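Local coordinates for putative phosphoenolpyruvate-dependent sugar phosphotransferase system (PTS) permease (Klebsiella pneumoniae subsp. pneumoniae, PDB 3MTQ), which probably takes part in phosphoenolpyruvate-dependent sugar uptake as a mannose-family IIA component that would relay phosphate within the phosphotransferase system, at residues 61-73 with 92-104. Residues are numbered along the deposited sequence; the frame is centred on the assembly and turned at random.
Sequences VDLTQQVEALVAR and NNEFVRFLSRPHF
Val67 and Val71, one helical turn apart, set their methyls against the rings of Phe95 and Phe98, the apolar centre of this contact. Val67 CG1 stands 3.8 Å from the Phe95 ring centroid, 17° off the normal, a CH-pi contact over the face; the same methyl is 3.6 Å from Phe98 CE2. Val71 CG2 forms a second CH-pi contact, its carbon lying over the centre of the Phe98 ring, 4.1 Å from the centroid. On the opposite face of Phe98 lies Arg97 CD. These side chains join helix 63-72 to the end of helix 90-96 and the 3-10 segment 97-98 after it, on one side of the parallel sheet of the alpha/beta EIIA-man fold; the axes of 63-72 and 92-96 cross at -52°, 10.0 Å apart at closest approach. Val71 and Phe95 also touch strand 79-84.

Thr64 OG1 donates to Glu94 OE1 at 2.9 Å, arriving 45° out of the carboxylate plane. In the conformer given, Glu68 OE2 sits over a guanidinium face, 3.4 Å from Arg97 NE, so the salt bridge rests on charge without a directed N-H. For Arg101, likewise in the conformer given, the bend at chi3 lays one guanidinium face, near its rim, against Val71 CG1; there NH2 bonds Phe74 O, while a water links NH1 to Ala72 O.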
loop_
_atom_site.group_PDB
_atom_site.type_symbol
_atom_site.label_atom_id
_atom_site.label_comp_id
_atom_site.label_asym_id
_atom_site.label_seq_id
_atom_site.Cartn_x
_atom_site.Cartn_y
_atom_site.Cartn_z
ATOM N N VAL A 61 8.844 20.939 10.569
ATOM C CA VAL A 61 9.339 19.851 11.419
ATOM C C VAL A 61 10.327 18.894 10.692
ATOM O O VAL A 61 10.145 18.540 9.520
ATOM C CB VAL A 61 8.147 19.070 12.061
ATOM C CG1 VAL A 61 7.306 18.339 10.987
ATOM C CG2 VAL A 61 8.645 18.110 13.158
ATOM N N ASP A 62 11.387 18.511 11.395
ATOM C CA ASP A 62 12.379 17.572 10.874
ATOM C C ASP A 62 12.055 16.156 11.348
ATOM O O ASP A 62 11.454 15.946 12.416
ATOM C CB ASP A 62 13.788 17.914 11.354
ATOM C CG ASP A 62 14.035 17.443 12.769
ATOM O OD1 ASP A 62 13.206 17.813 13.624
ATOM O OD2 ASP A 62 14.994 16.671 13.013
ATOM N N LEU A 63 12.558 15.192 10.587
ATOM C CA LEU A 63 12.048 13.837 10.631
ATOM C C LEU A 63 12.572 13.086 11.836
ATOM O O LEU A 63 11.807 12.434 12.530
ATOM C CB LEU A 63 12.457 13.098 9.353
ATOM C CG LEU A 63 11.692 11.825 9.032
ATOM C CD1 LEU A 63 10.200 12.034 9.134
ATOM C CD2 LEU A 63 12.092 11.323 7.631
ATOM N N THR A 64 13.877 13.151 12.056
ATOM C CA THR A 64 14.474 12.420 13.153
ATOM C C THR A 64 13.783 12.703 14.477
ATOM O O THR A 64 13.495 11.757 15.215
ATOM C CB THR A 64 15.970 12.665 13.302
ATOM O OG1 THR A 64 16.612 12.385 12.057
ATOM C CG2 THR A 64 16.551 11.726 14.391
ATOM N N GLN A 65 13.481 13.978 14.755
ATOM C CA GLN A 65 12.760 14.332 15.998
ATOM C C GLN A 65 11.297 13.881 16.023
ATOM O O GLN A 65 10.819 13.400 17.063
ATOM C CB GLN A 65 12.863 15.837 16.300
ATOM C CG GLN A 65 11.591 16.614 16.067
ATOM N N GLN A 66 10.598 14.058 14.897
ATOM C CA GLN A 66 9.236 13.564 14.682
ATOM C C GLN A 66 9.239 12.076 15.027
ATOM O O GLN A 66 8.487 11.624 15.867
ATOM C CB GLN A 66 8.803 13.820 13.212
ATOM C CG GLN A 66 7.296 13.562 12.808
ATOM C CD GLN A 66 6.969 13.967 11.344
ATOM O OE1 GLN A 66 7.861 14.229 10.569
ATOM N NE2 GLN A 66 5.674 13.966 10.967
ATOM N N VAL A 67 10.144 11.327 14.425
ATOM C CA VAL A 67 10.185 9.883 14.651
ATOM C C VAL A 67 10.498 9.500 16.099
ATOM O O VAL A 67 9.736 8.721 16.698
ATOM C CB VAL A 67 11.172 9.173 13.667
ATOM C CG1 VAL A 67 11.328 7.697 14.034
ATOM C CG2 VAL A 67 10.644 9.288 12.247
ATOM N N GLU A 68 11.594 10.024 16.657
ATOM C CA GLU A 68 12.058 9.662 18.005
ATOM C C GLU A 68 11.027 10.017 19.077
ATOM O O GLU A 68 10.869 9.303 20.082
ATOM C CB GLU A 68 13.415 10.338 18.351
ATOM C CG GLU A 68 14.680 9.791 17.610
ATOM C CD GLU A 68 15.955 9.839 18.468
ATOM O OE1 GLU A 68 16.017 10.677 19.386
ATOM O OE2 GLU A 68 16.895 9.036 18.243
ATOM N N ALA A 69 10.362 11.155 18.875
ATOM C CA ALA A 69 9.362 11.634 19.812
ATOM C C ALA A 69 8.131 10.724 19.815
ATOM O O ALA A 69 7.609 10.425 20.879
ATOM C CB ALA A 69 8.963 13.072 19.453
ATOM N N LEU A 70 7.674 10.296 18.629
ATOM C CA LEU A 70 6.547 9.374 18.530
ATOM C C LEU A 70 6.830 8.035 19.218
ATOM O O LEU A 70 6.011 7.569 20.015
ATOM C CB LEU A 70 6.131 9.136 17.083
ATOM C CG LEU A 70 5.018 8.105 16.844
ATOM C CD1 LEU A 70 3.699 8.544 17.535
ATOM C CD2 LEU A 70 4.797 7.887 15.365
ATOM N N VAL A 71 7.983 7.429 18.930
ATOM C CA VAL A 71 8.319 6.113 19.498
ATOM C C VAL A 71 8.513 6.164 21.015
ATOM O O VAL A 71 8.077 5.266 21.741
ATOM C CB VAL A 71 9.606 5.550 18.831
ATOM C CG1 VAL A 71 10.047 4.223 19.462
ATOM C CG2 VAL A 71 9.389 5.439 17.331
ATOM N N ALA A 72 9.182 7.222 21.474
ATOM C CA ALA A 72 9.430 7.475 22.901
ATOM C C ALA A 72 8.145 7.499 23.737
ATOM O O ALA A 72 8.196 7.302 24.943
ATOM C CB ALA A 72 10.220 8.814 23.088
ATOM N N ARG A 73 7.002 7.726 23.089
ATOM C CA ARG A 73 5.710 7.724 23.762
ATOM C C ARG A 73 5.236 6.350 24.280
ATOM O O ARG A 73 4.415 6.300 25.185
ATOM C CB ARG A 73 4.621 8.219 22.822
ATOM C CG ARG A 73 4.508 9.735 22.560
ATOM C CD ARG A 73 3.236 9.952 21.698
ATOM N NE ARG A 73 2.157 9.041 22.140
ATOM C CZ ARG A 73 1.020 8.788 21.480
ATOM N NH1 ARG A 73 0.723 9.400 20.338
ATOM N NH2 ARG A 73 0.152 7.927 21.997
ATOM N N ASN A 92 11.666 4.647 6.249
ATOM C CA ASN A 92 12.102 3.395 6.844
ATOM C C ASN A 92 13.434 3.594 7.549
ATOM O O ASN A 92 13.648 3.109 8.660
ATOM C CB ASN A 92 12.249 2.274 5.823
ATOM C CG ASN A 92 12.363 0.899 6.481
ATOM O OD1 ASN A 92 11.393 0.389 7.033
ATOM N ND2 ASN A 92 13.555 0.279 6.412
ATOM N N ASN A 93 14.337 4.292 6.886
ATOM C CA ASN A 93 15.690 4.531 7.410
ATOM C C ASN A 93 15.659 5.093 8.834
ATOM O O ASN A 93 16.381 4.672 9.707
ATOM C CB ASN A 93 16.520 5.472 6.492
ATOM C CG ASN A 93 16.843 4.871 5.099
ATOM O OD1 ASN A 93 16.784 3.663 4.886
ATOM N ND2 ASN A 93 17.191 5.740 4.150
ATOM N N GLU A 94 14.805 6.083 9.078
ATOM C CA GLU A 94 14.758 6.666 10.378
ATOM C C GLU A 94 14.331 5.693 11.490
ATOM O O GLU A 94 14.647 5.926 12.652
ATOM C CB GLU A 94 13.816 7.891 10.337
ATOM C CG GLU A 94 14.368 9.014 9.570
ATOM C CD GLU A 94 15.600 9.610 10.245
ATOM O OE1 GLU A 94 15.623 9.739 11.499
ATOM O OE2 GLU A 94 16.549 9.919 9.516
ATOM N N PHE A 95 13.662 4.584 11.143
ATOM C CA PHE A 95 13.160 3.641 12.137
ATOM C C PHE A 95 14.119 2.482 12.407
ATOM O O PHE A 95 14.043 1.853 13.467
ATOM C CB PHE A 95 11.806 3.067 11.710
ATOM C CG PHE A 95 10.655 3.986 11.964
ATOM C CD1 PHE A 95 10.098 4.059 13.220
ATOM C CD2 PHE A 95 10.142 4.784 10.950
ATOM C CE1 PHE A 95 9.035 4.928 13.464
ATOM C CE2 PHE A 95 9.096 5.644 11.180
ATOM C CZ PHE A 95 8.529 5.716 12.431
ATOM N N VAL A 96 15.051 2.252 11.486
ATOM C CA VAL A 96 16.035 1.179 11.634
ATOM C C VAL A 96 16.813 1.249 12.971
ATOM O O VAL A 96 17.174 0.224 13.552
ATOM C CB VAL A 96 16.939 1.155 10.377
ATOM C CG1 VAL A 96 18.199 0.306 10.546
ATOM C CG2 VAL A 96 16.101 0.701 9.191
ATOM N N ARG A 97 16.975 2.457 13.505
ATOM C CA ARG A 97 17.746 2.645 14.740
ATOM C C ARG A 97 17.062 2.012 15.942
ATOM O O ARG A 97 17.716 1.689 16.931
ATOM C CB ARG A 97 17.987 4.136 15.019
ATOM C CG ARG A 97 16.775 4.982 14.919
ATOM C CD ARG A 97 16.775 6.172 15.852
ATOM N NE ARG A 97 18.111 6.670 16.167
ATOM C CZ ARG A 97 18.723 7.699 15.581
ATOM N NH1 ARG A 97 19.954 8.044 15.984
ATOM N NH2 ARG A 97 18.138 8.384 14.607
ATOM N N PHE A 98 15.737 1.872 15.877
ATOM C CA PHE A 98 14.947 1.332 16.991
ATOM C C PHE A 98 14.912 -0.176 17.103
ATOM O O PHE A 98 14.306 -0.719 18.037
ATOM C CB PHE A 98 13.522 1.872 16.957
ATOM C CG PHE A 98 13.465 3.342 17.066
ATOM C CD1 PHE A 98 13.523 3.956 18.298
ATOM C CD2 PHE A 98 13.404 4.133 15.924
ATOM C CE1 PHE A 98 13.480 5.352 18.394
ATOM C CE2 PHE A 98 13.368 5.522 16.015
ATOM C CZ PHE A 98 13.412 6.122 17.267
ATOM N N LEU A 99 15.616 -0.874 16.235
ATOM C CA LEU A 99 15.726 -2.312 16.434
ATOM C C LEU A 99 16.454 -2.684 17.767
ATOM O O LEU A 99 16.539 -3.864 18.122
ATOM C CB LEU A 99 16.403 -2.963 15.218
ATOM C CG LEU A 99 15.764 -2.741 13.835
ATOM C CD1 LEU A 99 16.699 -3.158 12.712
ATOM C CD2 LEU A 99 14.396 -3.446 13.721
ATOM N N SER A 100 17.035 -1.707 18.476
ATOM C CA SER A 100 17.558 -1.958 19.840
ATOM C C SER A 100 16.468 -1.865 20.941
ATOM O O SER A 100 16.727 -2.218 22.101
ATOM C CB SER A 100 18.717 -1.008 20.183
ATOM O OG SER A 100 18.359 0.345 19.956
ATOM N N ARG A 101 15.268 -1.384 20.600
ATOM C CA ARG A 101 14.146 -1.368 21.552
ATOM C C ARG A 101 13.650 -2.786 21.763
ATOM O O ARG A 101 13.566 -3.559 20.817
ATOM C CB ARG A 101 12.966 -0.502 21.065
ATOM C CG ARG A 101 13.032 0.994 21.395
ATOM C CD ARG A 101 11.850 1.784 20.831
ATOM N NE ARG A 101 10.582 1.500 21.503
ATOM C CZ ARG A 101 10.048 2.225 22.483
ATOM N NH1 ARG A 101 10.663 3.315 22.930
ATOM N NH2 ARG A 101 8.872 1.851 23.007
ATOM N N PRO A 102 13.300 -3.143 23.005
ATOM C CA PRO A 102 12.624 -4.421 23.121
ATOM C C PRO A 102 11.200 -4.336 22.543
ATOM O O PRO A 102 10.561 -3.269 22.542
ATOM C CB PRO A 102 12.572 -4.665 24.626
ATOM C CG PRO A 102 12.488 -3.357 25.207
ATOM C CD PRO A 102 13.397 -2.475 24.316
ATOM N N HIS A 103 10.722 -5.465 22.049
ATOM C CA HIS A 103 9.346 -5.598 21.560
ATOM C C HIS A 103 9.061 -4.681 20.361
ATOM O O HIS A 103 7.922 -4.350 20.083
ATOM C CB HIS A 103 8.313 -5.331 22.662
ATOM C CG HIS A 103 8.554 -6.053 23.964
ATOM N ND1 HIS A 103 8.542 -5.407 25.182
ATOM C CD2 HIS A 103 8.734 -7.368 24.240
ATOM C CE1 HIS A 103 8.731 -6.282 26.151
ATOM N NE2 HIS A 103 8.862 -7.484 25.607
ATOM N N PHE A 104 10.107 -4.295 19.649
ATOM C CA PHE A 104 9.996 -3.439 18.473
ATOM C C PHE A 104 10.115 -4.259 17.203
ATOM O O PHE A 104 11.012 -5.113 17.060
ATOM C CB PHE A 104 11.065 -2.354 18.522
ATOM C CG PHE A 104 11.016 -1.396 17.374
ATOM C CD1 PHE A 104 10.265 -0.249 17.451
ATOM C CD2 PHE A 104 11.733 -1.656 16.222
ATOM C CE1 PHE A 104 10.209 0.626 16.389
ATOM C CE2 PHE A 104 11.694 -0.800 15.160
ATOM C CZ PHE A 104 10.936 0.357 15.242
HETATM O O HOH W 1 9.474 4.740 25.337
#